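Local coordinates for putative protein-disulfide isomerase (Pseudomonas syringae pv. tomato, PDB 3GN3) that is of unknown function but, as a DsbA-family protein, may act in thiol-disulfide exchange, at residues A[23-28]-A[64-69]; A[34-39]-A[50-55]; A[69-74]-A[138-143]; A[150-155]-A[162-167]; A[166-169]-A[175-178]. One frame throughout, in Å; residues are numbered along the deposited sequence.

Contact 1 of 5, residues A[23-28]-A[64-69]; sequences EPTCPF and GVIVRC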
# COMPACT_ATOMS: atom_id res chain seq x y z
N GLU A 23 -12.64 13.31 3.87
CA GLU A 23 -13.95 12.96 3.36
C GLU A 23 -14.87 14.15 3.70
O GLU A 23 -15.06 14.45 4.88
CB GLU A 23 -14.45 11.63 3.97
CG GLU A 23 -15.98 11.42 4.02
CD GLU A 23 -16.66 11.45 2.65
OE1 GLU A 23 -16.27 10.67 1.74
OE2 GLU A 23 -17.61 12.27 2.49
N PRO A 24 -15.42 14.82 2.68
CA PRO A 24 -16.17 16.09 2.88
C PRO A 24 -17.35 16.02 3.84
O PRO A 24 -17.73 17.06 4.40
CB PRO A 24 -16.67 16.44 1.47
CG PRO A 24 -15.85 15.57 0.52
CD PRO A 24 -15.49 14.34 1.28
N THR A 25 -17.93 14.84 4.04
CA THR A 25 -19.06 14.70 4.96
C THR A 25 -18.72 13.91 6.22
O THR A 25 -19.62 13.40 6.90
CB THR A 25 -20.30 14.04 4.28
OG1 THR A 25 -19.97 12.73 3.81
CG2 THR A 25 -20.80 14.87 3.13
N CYS A 26 -17.44 13.79 6.53
CA CYS A 26 -17.02 13.05 7.72
C CYS A 26 -16.78 14.01 8.89
O CYS A 26 -16.09 15.01 8.73
CB CYS A 26 -15.78 12.22 7.40
SG CYS A 26 -14.59 11.92 8.76
N PRO A 27 -17.36 13.72 10.06
CA PRO A 27 -17.30 14.67 11.20
C PRO A 27 -15.87 15.04 11.61
O PRO A 27 -15.58 16.22 11.88
CB PRO A 27 -18.02 13.93 12.33
CG PRO A 27 -18.08 12.48 11.91
CD PRO A 27 -18.09 12.48 10.40
N PHE A 28 -14.98 14.05 11.62
CA PHE A 28 -13.59 14.26 12.02
C PHE A 28 -12.86 15.05 10.96
O PHE A 28 -12.00 15.89 11.28
CB PHE A 28 -12.89 12.92 12.29
CG PHE A 28 -13.67 12.03 13.23
CD1 PHE A 28 -13.68 12.29 14.60
CD2 PHE A 28 -14.42 10.97 12.73
CE1 PHE A 28 -14.42 11.47 15.49
CE2 PHE A 28 -15.16 10.14 13.59
CZ PHE A 28 -15.16 10.40 14.99
N GLY A 64 -19.49 10.33 -3.62
CA GLY A 64 -19.12 10.46 -5.04
C GLY A 64 -19.70 11.69 -5.73
O GLY A 64 -19.01 12.36 -6.50
N VAL A 65 -20.96 11.99 -5.43
CA VAL A 65 -21.62 13.17 -5.96
C VAL A 65 -20.89 14.40 -5.41
O VAL A 65 -20.43 15.26 -6.17
CB VAL A 65 -23.10 13.25 -5.54
CG1 VAL A 65 -23.73 14.55 -6.02
CG2 VAL A 65 -23.87 12.06 -6.04
N ILE A 66 -20.76 14.44 -4.08
CA ILE A 66 -20.16 15.57 -3.39
C ILE A 66 -18.70 15.81 -3.78
O ILE A 66 -18.31 16.94 -4.05
CB ILE A 66 -20.34 15.47 -1.86
CG1 ILE A 66 -21.84 15.54 -1.52
CG2 ILE A 66 -19.55 16.57 -1.13
CD1 ILE A 66 -22.21 15.02 -0.14
N VAL A 67 -17.91 14.75 -3.86
CA VAL A 67 -16.51 14.88 -4.28
C VAL A 67 -16.43 15.46 -5.71
O VAL A 67 -15.60 16.35 -5.98
CB VAL A 67 -15.69 13.54 -4.16
CG1 VAL A 67 -14.34 13.64 -4.86
CG2 VAL A 67 -15.50 13.15 -2.70
N ARG A 68 -17.28 14.95 -6.61
CA ARG A 68 -17.34 15.47 -7.97
C ARG A 68 -17.68 16.99 -7.98
O ARG A 68 -17.02 17.76 -8.70
CB ARG A 68 -18.33 14.65 -8.84
CG ARG A 68 -18.15 14.85 -10.35
CD ARG A 68 -19.12 14.00 -11.18
NE ARG A 68 -19.14 14.39 -12.59
CZ ARG A 68 -18.27 14.00 -13.52
NH1 ARG A 68 -17.28 13.18 -13.21
NH2 ARG A 68 -18.37 14.45 -14.77
N CYS A 69 -18.65 17.41 -7.17
CA CYS A 69 -18.95 18.83 -7.01
C CYS A 69 -17.75 19.66 -6.60
O CYS A 69 -17.56 20.78 -7.12
CB CYS A 69 -20.00 19.03 -5.95
SG CYS A 69 -21.60 18.45 -6.50
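Pro24 rests on helix 63-73 through two side chains that meet its ring from different directions. Ile66 slides past it the opposite way, its CG2 methyl 3.9 Å from Pro24 CB, while Val67 crosses the ring at about a right angle and brings CG2 to 4.0 Å from Pro24 CG. One residue on, Thr25 CG2 lies 3.6 Å from Ile66 CD1. With chi1 at 60°, that methyl stands beside the backbone N, and OG1 is placed to meet Glu23 and, outside the segments, His60 ND1. Thr25 OG1 and Thr25 N reach Glu23 OE2 from opposite faces of the carboxylate, at 2.7 and 3.0 Å. Glu23 to Cys26 form a type I turn ending on Cys26, the N-cap of helix 27-33 and, by comparison with the DsbA family, probably the first active-site cysteine; Ser29 takes the place of the second, so a classical CXXC disulfide cannot form within the motif. Between the two segments the chemistry is apolar, without a hydrogen bond, whereas the buried Glu23 carboxylate both braces the turn through Thr25 and links it to the start of helix 63-73 through Ser63.

Contact 2 of 5, residues A[34-39]-A[50-55]; sequences FKLDDL and VRIRLQ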
# COMPACT_ATOMS: atom_id res chain seq x y z
N PHE A 34 -11.81 22.75 9.23
CA PHE A 34 -11.88 24.04 9.91
C PHE A 34 -10.64 24.45 10.72
O PHE A 34 -10.63 25.53 11.31
CB PHE A 34 -13.15 24.13 10.77
CG PHE A 34 -14.42 24.29 9.97
CD1 PHE A 34 -14.58 25.36 9.07
CD2 PHE A 34 -15.47 23.39 10.11
CE1 PHE A 34 -15.76 25.52 8.32
CE2 PHE A 34 -16.66 23.55 9.37
CZ PHE A 34 -16.79 24.61 8.47
N LYS A 35 -9.57 23.64 10.74
CA LYS A 35 -8.34 24.04 11.41
C LYS A 35 -7.23 24.38 10.42
O LYS A 35 -6.14 24.81 10.82
CB LYS A 35 -7.86 22.95 12.37
CG LYS A 35 -8.72 22.77 13.62
CD LYS A 35 -8.02 21.89 14.66
CE LYS A 35 -9.01 21.35 15.67
NZ LYS A 35 -8.39 20.37 16.59
N LEU A 36 -7.49 24.21 9.13
CA LEU A 36 -6.41 24.40 8.16
C LEU A 36 -6.00 25.86 7.98
O LEU A 36 -4.83 26.14 7.69
CB LEU A 36 -6.71 23.69 6.84
CG LEU A 36 -6.83 22.16 6.90
CD1 LEU A 36 -7.38 21.62 5.58
CD2 LEU A 36 -5.49 21.47 7.27
N ASP A 37 -6.94 26.79 8.16
CA ASP A 37 -6.62 28.23 8.13
C ASP A 37 -5.64 28.59 9.25
O ASP A 37 -4.58 29.15 8.97
CB ASP A 37 -7.86 29.12 8.21
CG ASP A 37 -8.60 29.23 6.87
OD1 ASP A 37 -9.77 29.67 6.87
OD2 ASP A 37 -8.02 28.89 5.81
N ASP A 38 -5.97 28.22 10.49
CA ASP A 38 -5.04 28.41 11.62
C ASP A 38 -3.72 27.76 11.34
O ASP A 38 -2.68 28.36 11.58
CB ASP A 38 -5.51 27.75 12.92
CG ASP A 38 -6.90 28.08 13.27
OD1 ASP A 38 -7.55 28.84 12.50
OD2 ASP A 38 -7.35 27.55 14.33
N LEU A 39 -3.77 26.52 10.86
CA LEU A 39 -2.54 25.80 10.63
C LEU A 39 -1.57 26.60 9.75
O LEU A 39 -0.41 26.79 10.10
CB LEU A 39 -2.79 24.39 10.06
CG LEU A 39 -1.38 23.87 9.80
CD1 LEU A 39 -0.79 23.22 11.07
CD2 LEU A 39 -1.29 22.99 8.62
N VAL A 50 0.16 23.36 2.35
CA VAL A 50 -0.96 22.54 2.77
C VAL A 50 -1.73 22.10 1.53
O VAL A 50 -2.15 22.93 0.74
CB VAL A 50 -1.90 23.32 3.70
CG1 VAL A 50 -3.13 22.52 4.03
CG2 VAL A 50 -1.18 23.73 4.99
N ARG A 51 -1.90 20.79 1.34
CA ARG A 51 -2.75 20.27 0.26
C ARG A 51 -3.85 19.37 0.79
O ARG A 51 -3.61 18.51 1.64
CB ARG A 51 -1.95 19.49 -0.78
CG ARG A 51 -0.71 20.20 -1.25
CD ARG A 51 -0.26 19.65 -2.55
NE ARG A 51 0.55 20.63 -3.26
CZ ARG A 51 1.78 20.41 -3.66
NH1 ARG A 51 2.35 19.24 -3.44
NH2 ARG A 51 2.45 21.34 -4.30
N ILE A 52 -5.05 19.59 0.28
CA ILE A 52 -6.18 18.70 0.49
C ILE A 52 -6.24 17.60 -0.59
O ILE A 52 -6.11 17.88 -1.79
CB ILE A 52 -7.49 19.50 0.53
CG1 ILE A 52 -7.43 20.54 1.65
CG2 ILE A 52 -8.71 18.55 0.70
CD1 ILE A 52 -8.57 21.55 1.65
N ARG A 53 -6.41 16.35 -0.16
CA ARG A 53 -6.75 15.26 -1.08
C ARG A 53 -8.10 14.74 -0.63
O ARG A 53 -8.39 14.71 0.57
CB ARG A 53 -5.75 14.12 -1.07
CG ARG A 53 -4.29 14.46 -0.86
CD ARG A 53 -3.83 15.53 -1.79
NE ARG A 53 -2.40 15.49 -2.08
CZ ARG A 53 -1.84 16.21 -3.04
NH1 ARG A 53 -2.61 17.01 -3.76
NH2 ARG A 53 -0.54 16.13 -3.29
N LEU A 54 -8.91 14.32 -1.59
CA LEU A 54 -10.27 13.91 -1.28
C LEU A 54 -10.35 12.40 -1.08
O LEU A 54 -10.03 11.61 -1.99
CB LEU A 54 -11.22 14.43 -2.36
CG LEU A 54 -11.17 15.96 -2.49
CD1 LEU A 54 -11.91 16.42 -3.72
CD2 LEU A 54 -11.69 16.68 -1.23
N GLN A 55 -10.73 11.99 0.12
CA GLN A 55 -10.83 10.59 0.49
C GLN A 55 -12.29 10.24 0.50
O GLN A 55 -12.97 10.41 1.52
CB GLN A 55 -10.22 10.37 1.89
CG GLN A 55 -10.47 8.98 2.52
CD GLN A 55 -9.56 7.91 1.95
OE1 GLN A 55 -8.91 8.11 0.92
NE2 GLN A 55 -9.51 6.76 2.61
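Leu36 and Leu39 of helix 36-43 pack on Val50 and Ile52 of strand 48-54 inside the beta-alpha-beta unit of the thioredoxin fold, where helix covers sheet. Leu36 works as a two-pronged group. Its CD2 methyl faces Val50 CG1 at 4.1 Å, and its CD1 methyl reaches Ile52, 4.1 Å from CG1 and equally far from the terminal CD1. Leu36 thus bridges two strand residues on the same face of the sheet. The CB of Ile52 does not itself point at the helix; the outer part of the side chain closes the gap. A turn further along the helix, Leu39 has CG anti to its own backbone N (chi1 176°), and its CD2 comes to 3.7 Å from Val50 CG2, the closest approach between the two segments. Val50 accordingly gives one methyl to each leucine. The crossover itself leads from strand 16-22 through helices 27-33 and 36-43 into strand 48-54, which returns parallel to the first and exchanges backbone hydrogen bonds with it. Phe18 and Leu22 of strand 16-22 extend the same apolar layer, touching Leu39 and Ile52, and Met87 of helix 79-92 borders Ile52. No hydrogen bond joins helix and strand here. On the reverse face, Arg51 points away from the helix and lays its CB over the centre of the Arg53 guanidinium, 3.9 Å above the plane, while Arg53 NH2 forms a salt bridge with Glu19.

Contact 3 of 5, residues A[69-74]-A[138-143]; sequences CILAAA and HAVKWH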
# COMPACT_ATOMS: atom_id res chain seq x y z
N CYS A 69 -18.65 17.41 -7.17
CA CYS A 69 -18.95 18.83 -7.01
C CYS A 69 -17.75 19.66 -6.60
O CYS A 69 -17.56 20.78 -7.12
CB CYS A 69 -20.00 19.03 -5.95
SG CYS A 69 -21.60 18.45 -6.50
N ILE A 70 -16.96 19.13 -5.66
CA ILE A 70 -15.80 19.86 -5.17
C ILE A 70 -14.83 20.06 -6.32
O ILE A 70 -14.33 21.16 -6.55
CB ILE A 70 -15.13 19.17 -3.96
CG1 ILE A 70 -16.06 19.22 -2.76
CG2 ILE A 70 -13.78 19.82 -3.64
CD1 ILE A 70 -15.85 18.07 -1.80
N LEU A 71 -14.57 18.98 -7.04
CA LEU A 71 -13.62 19.04 -8.13
C LEU A 71 -14.18 19.82 -9.32
O LEU A 71 -13.41 20.43 -10.08
CB LEU A 71 -13.16 17.63 -8.51
CG LEU A 71 -12.21 17.06 -7.45
CD1 LEU A 71 -12.01 15.54 -7.59
CD2 LEU A 71 -10.89 17.81 -7.46
N ALA A 72 -15.51 19.82 -9.47
CA ALA A 72 -16.20 20.68 -10.44
C ALA A 72 -15.96 22.16 -10.12
O ALA A 72 -15.63 22.93 -11.01
CB ALA A 72 -17.71 20.37 -10.50
N ALA A 73 -16.13 22.53 -8.85
CA ALA A 73 -15.85 23.90 -8.39
C ALA A 73 -14.42 24.34 -8.71
O ALA A 73 -14.20 25.48 -9.09
CB ALA A 73 -16.12 24.04 -6.90
N ALA A 74 -13.46 23.43 -8.58
CA ALA A 74 -12.07 23.77 -8.85
C ALA A 74 -11.84 24.15 -10.29
O ALA A 74 -10.75 24.62 -10.60
CB ALA A 74 -11.14 22.64 -8.45
N HIS A 138 -11.48 12.17 -14.34
CA HIS A 138 -10.04 12.03 -14.15
C HIS A 138 -9.51 12.63 -12.85
O HIS A 138 -8.63 12.05 -12.22
CB HIS A 138 -9.27 12.53 -15.37
CG HIS A 138 -9.50 11.69 -16.58
ND1 HIS A 138 -10.38 12.06 -17.59
CD2 HIS A 138 -9.04 10.46 -16.92
CE1 HIS A 138 -10.42 11.11 -18.51
NE2 HIS A 138 -9.62 10.13 -18.12
N ALA A 139 -10.06 13.78 -12.45
CA ALA A 139 -9.72 14.40 -11.17
C ALA A 139 -10.16 13.50 -10.02
O ALA A 139 -9.35 13.23 -9.12
CB ALA A 139 -10.33 15.80 -11.03
N VAL A 140 -11.41 13.05 -10.05
CA VAL A 140 -11.92 12.04 -9.11
C VAL A 140 -11.03 10.79 -9.07
O VAL A 140 -10.69 10.28 -8.00
CB VAL A 140 -13.38 11.63 -9.43
CG1 VAL A 140 -13.90 10.61 -8.38
CG2 VAL A 140 -14.30 12.86 -9.51
N LYS A 141 -10.63 10.30 -10.24
CA LYS A 141 -9.74 9.13 -10.32
C LYS A 141 -8.39 9.42 -9.72
O LYS A 141 -7.83 8.54 -9.05
CB LYS A 141 -9.59 8.59 -11.75
CG LYS A 141 -10.73 7.68 -12.16
CD LYS A 141 -11.00 7.77 -13.64
CE LYS A 141 -11.85 6.59 -14.08
NZ LYS A 141 -11.64 6.27 -15.53
N TRP A 142 -7.87 10.63 -9.95
CA TRP A 142 -6.53 10.98 -9.48
C TRP A 142 -6.43 10.93 -7.94
O TRP A 142 -5.50 10.32 -7.39
CB TRP A 142 -6.05 12.34 -10.00
CG TRP A 142 -4.60 12.52 -9.63
CD1 TRP A 142 -3.53 12.17 -10.39
CD2 TRP A 142 -4.07 13.02 -8.39
NE1 TRP A 142 -2.35 12.43 -9.71
CE2 TRP A 142 -2.66 12.94 -8.47
CE3 TRP A 142 -4.65 13.51 -7.22
CZ2 TRP A 142 -1.81 13.34 -7.42
CZ3 TRP A 142 -3.79 13.92 -6.15
CH2 TRP A 142 -2.39 13.83 -6.28
N HIS A 143 -7.39 11.58 -7.27
CA HIS A 143 -7.44 11.57 -5.81
C HIS A 143 -7.55 10.16 -5.26
O HIS A 143 -6.76 9.77 -4.40
CB HIS A 143 -8.58 12.45 -5.32
CG HIS A 143 -8.28 13.91 -5.45
ND1 HIS A 143 -7.75 14.66 -4.42
CD2 HIS A 143 -8.36 14.74 -6.52
CE1 HIS A 143 -7.56 15.90 -4.84
NE2 HIS A 143 -7.91 15.97 -6.11
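Leu71 alone carries the contact from helix 63-73 to helix 137-150. Helix 63-73 opens the helical insertion that follows strand 48-54, as in the DsbA family; helix 137-150 leads from it back to strand 157-160 of the thioredoxin fold. The short axes pass 9.9 Å apart, their directions 116° from each other, a steep crossing that limits the meeting to about one residue of the first helix. Cys69 packs instead on Phe131 and helix 112-123. Ile70 faces another neighbour, helix 79-92, and also touches Pro24. Leu71 then points toward the second helix, chi1 of -73° carrying its branch there with CG beside the backbone N. CD1 is nearest the Ala139-Val140 backbone, 3.6 Å from Val140 N, and also lies 3.8 Å from Ala139 CB and 4.0 Å from Val140 CG2. CD2 is nearest His143 NE2, at 3.8 Å, approaching obliquely; both methyls touch the histidine ring. Past Leu71 the chain departs: Ala72 packs toward helix 128-132 and Ala73 toward Val86. The His143 ring is fixed by more than the leucine. Trp142 CE3 sits 3.9 Å above its plane, offset toward the rim, and His143 ND1 accepts a hydrogen bond from the backbone N of Leu54 in strand 48-54.

Contact 4 of 5, residues A[150-155]-A[162-167]; sequences NGIHVS and GLVQPG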
# COMPACT_ATOMS: atom_id res chain seq x y z
N ASN A 150 -1.18 5.24 -1.44
CA ASN A 150 -0.63 5.56 -0.14
C ASN A 150 -1.29 4.80 1.02
O ASN A 150 -0.85 4.92 2.17
CB ASN A 150 -0.62 7.08 0.08
CG ASN A 150 0.48 7.76 -0.71
OD1 ASN A 150 1.66 7.71 -0.32
ND2 ASN A 150 0.11 8.39 -1.86
N GLY A 151 -2.31 4.00 0.71
CA GLY A 151 -3.00 3.16 1.68
C GLY A 151 -3.86 3.94 2.65
O GLY A 151 -4.11 3.48 3.77
N ILE A 152 -4.33 5.11 2.24
CA ILE A 152 -5.20 5.91 3.10
C ILE A 152 -6.51 5.18 3.26
O ILE A 152 -7.02 4.63 2.31
CB ILE A 152 -5.45 7.35 2.53
CG1 ILE A 152 -4.14 8.04 2.10
CG2 ILE A 152 -6.21 8.20 3.54
CD1 ILE A 152 -2.99 8.02 3.14
N HIS A 153 -7.04 5.14 4.48
CA HIS A 153 -8.34 4.55 4.75
C HIS A 153 -9.14 5.47 5.68
O HIS A 153 -10.21 5.97 5.32
CB HIS A 153 -8.18 3.17 5.39
CG HIS A 153 -9.48 2.59 5.85
ND1 HIS A 153 -10.54 2.37 4.99
CD2 HIS A 153 -9.91 2.22 7.08
CE1 HIS A 153 -11.56 1.87 5.67
NE2 HIS A 153 -11.20 1.76 6.94
N VAL A 154 -8.60 5.69 6.87
CA VAL A 154 -9.26 6.49 7.87
C VAL A 154 -9.31 7.95 7.43
O VAL A 154 -8.33 8.46 6.93
CB VAL A 154 -8.55 6.32 9.24
CG1 VAL A 154 -8.69 7.53 10.11
CG2 VAL A 154 -9.09 5.09 9.95
N SER A 155 -10.44 8.63 7.61
CA SER A 155 -10.47 10.07 7.39
C SER A 155 -10.65 10.84 8.70
O SER A 155 -11.50 10.49 9.51
CB SER A 155 -11.55 10.44 6.36
OG SER A 155 -12.84 10.21 6.88
N GLY A 162 5.19 13.23 2.50
CA GLY A 162 4.94 11.96 1.83
C GLY A 162 4.85 10.78 2.77
O GLY A 162 4.58 9.67 2.33
N LEU A 163 5.07 11.01 4.06
CA LEU A 163 4.85 9.96 5.06
C LEU A 163 3.59 10.20 5.89
O LEU A 163 3.37 11.31 6.40
CB LEU A 163 6.07 9.77 5.97
CG LEU A 163 7.30 9.17 5.28
CD1 LEU A 163 8.37 8.93 6.32
CD2 LEU A 163 6.98 7.88 4.51
N VAL A 164 2.78 9.16 6.01
CA VAL A 164 1.58 9.17 6.85
C VAL A 164 2.01 9.30 8.31
O VAL A 164 3.03 8.74 8.71
CB VAL A 164 0.80 7.88 6.67
CG1 VAL A 164 -0.20 7.67 7.82
CG2 VAL A 164 0.15 7.87 5.30
N GLN A 165 1.24 10.07 9.09
CA GLN A 165 1.53 10.33 10.50
C GLN A 165 0.39 9.80 11.37
O GLN A 165 -0.57 10.53 11.66
CB GLN A 165 1.74 11.82 10.72
CG GLN A 165 2.68 12.47 9.71
CD GLN A 165 4.11 12.08 9.94
OE1 GLN A 165 4.59 12.12 11.07
NE2 GLN A 165 4.83 11.70 8.86
N PRO A 166 0.48 8.53 11.79
CA PRO A 166 -0.69 7.95 12.47
C PRO A 166 -0.97 8.59 13.85
O PRO A 166 -2.10 8.58 14.32
CB PRO A 166 -0.36 6.45 12.55
CG PRO A 166 1.11 6.35 12.39
CD PRO A 166 1.62 7.60 11.71
N GLY A 167 0.05 9.18 14.45
CA GLY A 167 -0.13 9.96 15.68
C GLY A 167 -0.95 11.23 15.53
O GLY A 167 -1.60 11.65 16.48
O HOH W 1 4.08 8.99 -0.33
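Apolar contact between the segments comes down to Ile152 and Val164, whose side chains slide past each other in opposite directions until Ile152 CD1 lies 3.8 Å from Val164 CG2. The isoleucine is folded twice to get there: chi1 of -49° and chi2 of -50° swing the terminal methyl toward the strand, although its CB does not point that way. Val164 turns its CB to the loop.

The water-mediated link is made two residues earlier in both segments. Asn150 OD1 and Gly162 O are both acceptors and stand 4.4 Å apart, so a water donates to each, 2.7 Å from Asn150 OD1 and 2.8 Å from Gly162 O. Asn150 ND2 is bonded to Tyr146 O, and Gln149 of a neighbouring subunit bridges both segments, its NE2 bonded to Asn150 OD1 and its OE1 to Val164 N.

In the fold, the first segment leaves helix 137-150 through a Schellman motif closed by Gly151, with positive phi, and runs to Ser155, just before what is probably the cis-proline loop of a thioredoxin fold. The second contains strand 163-164, outermost in the sheet of this chain and antiparallel to strand 157-160.

A hydrogen bond within the second segment spans Leu163 to Gln165. Gln165 NE2 donates to Leu163 O at 2.9 Å, nearly straight at 167°, from well above the Leu163 carbonyl plane. A glycerol, probably from the crystallisation liquor, is hydrogen-bonded to His153 N and Val154 N and lies about 4 Å from the Val164 side chain.

Contact 5 of 5, residues A[166-169]-A[175-178]; sequences PGMS and SKWV. With SO4 (sulfate ion), chain C.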
# COMPACT_ATOMS: atom_id res chain seq x y z
N PRO A 166 0.48 8.53 11.79
CA PRO A 166 -0.69 7.95 12.47
C PRO A 166 -0.97 8.59 13.85
O PRO A 166 -2.10 8.58 14.32
CB PRO A 166 -0.36 6.45 12.55
CG PRO A 166 1.11 6.35 12.39
CD PRO A 166 1.62 7.60 11.71
N GLY A 167 0.05 9.18 14.45
CA GLY A 167 -0.13 9.96 15.68
C GLY A 167 -0.95 11.23 15.53
O GLY A 167 -1.60 11.65 16.48
N MET A 168 -0.95 11.88 14.37
CA MET A 168 -1.70 13.16 14.26
C MET A 168 -3.20 12.93 14.24
O MET A 168 -3.66 11.89 13.80
CB MET A 168 -1.26 14.00 13.07
CG MET A 168 0.20 14.31 13.08
SD MET A 168 0.53 15.32 11.68
CE MET A 168 2.24 15.10 11.64
N SER A 169 -3.96 13.89 14.75
CA SER A 169 -5.40 13.72 14.93
C SER A 169 -6.17 15.03 14.74
O SER A 169 -5.61 16.11 14.88
CB SER A 169 -5.65 13.11 16.31
OG SER A 169 -6.97 13.37 16.75
N SER A 175 -1.33 23.95 17.37
CA SER A 175 0.06 24.15 17.81
C SER A 175 0.82 22.84 17.88
O SER A 175 2.04 22.84 17.68
CB SER A 175 0.12 24.88 19.16
OG SER A 175 -0.76 24.27 20.08
N LYS A 176 0.11 21.73 18.13
CA LYS A 176 0.75 20.40 18.01
C LYS A 176 1.09 20.07 16.55
O LYS A 176 2.23 19.64 16.27
CB LYS A 176 -0.04 19.27 18.67
CG LYS A 176 0.72 17.96 18.66
CD LYS A 176 -0.15 16.78 19.13
CE LYS A 176 0.36 15.39 18.62
NZ LYS A 176 0.03 15.08 17.17
N TRP A 177 0.15 20.32 15.63
CA TRP A 177 0.43 20.15 14.19
C TRP A 177 1.65 20.94 13.80
O TRP A 177 2.49 20.44 13.06
CB TRP A 177 -0.73 20.55 13.28
CG TRP A 177 -1.99 19.71 13.43
CD1 TRP A 177 -2.16 18.57 14.19
CD2 TRP A 177 -3.23 19.94 12.75
NE1 TRP A 177 -3.45 18.10 14.04
CE2 TRP A 177 -4.13 18.91 13.16
CE3 TRP A 177 -3.69 20.91 11.84
CZ2 TRP A 177 -5.46 18.83 12.70
CZ3 TRP A 177 -5.03 20.83 11.37
CH2 TRP A 177 -5.89 19.79 11.80
N VAL A 178 1.76 22.17 14.30
CA VAL A 178 2.89 23.05 13.94
C VAL A 178 4.24 22.42 14.35
O VAL A 178 5.17 22.37 13.53
CB VAL A 178 2.73 24.51 14.50
CG1 VAL A 178 3.77 25.46 13.91
CG2 VAL A 178 1.33 25.04 14.22
S SO4 C . -8.96 11.63 14.06
O1 SO4 C . -8.43 10.95 15.25
O2 SO4 C . -8.85 10.79 12.85
O3 SO4 C . -10.36 12.00 14.26
O4 SO4 C . -8.19 12.84 13.83
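Trp177 and Ser169 meet through a hydrogen bond that closes the short loop leading into helix 174-181, and the indole can be followed outward from the helix. At its root, Trp177 CB packs against Leu39 CD1 of helix 36-43. Its CG is opposite the carbonyl carbon and beside the backbone N (chi1 -64°), which directs the ring away from the helix toward the loop. The five-membered ring comes first, and Met168 SD lies 5.5 Å from its centroid, a Met-aromatic contact seen obliquely, 33° off the ring normal. At NE1 the indole N-H is donated to Ser169 O at 3.1 Å, with an angle of 146°; the oxygen lies almost in the ring plane, and the donor is tilted out of the carbonyl plane. The same oxygen stays close to the benzo edge, with Ser169 O 3.5 Å from Trp177 CZ2. The far end of the ring reaches Lys35, whose CB is 3.7 Å from Trp177 CZ3, and Phe158 of strand 157-160 touches the indole with its ring plane inclined.

Beside it Lys176 bends at the end of its chain, bringing NZ to 3.9 Å from Gly167 O; the charge is matched by salt bridges to Asp172 and Asp180. Ser169 OG lies 3.2 Å from both O1 and O4 of a sulfate, probably from the crystallisation liquor, which Ser170 N also binds. Packed on Leu39 and Lys35, Trp177 seats the last helix of the thioredoxin fold on the same side of the sheet as helix 36-43.

How the contacts relate
Contact 1 lies by the presumed active centre: Cys26 SG is 3.1 Å from Ser155 OG of contact 4. The sulfate of contact 5, probably from the crystallisation liquor, comes near it, its O3 3.3 Å from Phe28 CB and 6.9 Å from Cys26 SG. Contact 2 touches each of the other four: Leu54 CD1 lies 3.9 Å from Val67 CG1 of contact 1 and 3.8 Å from Leu71 CG of contact 3, Gln55 NE2 2.9 Å from His153 O of contact 4, and Leu36 CD2 4.2 Å from Trp177 CZ3 of contact 5. Contacts 1 and 3 share Cys69. Contacts 3 and 5 are farthest apart, about 27 Å between centres.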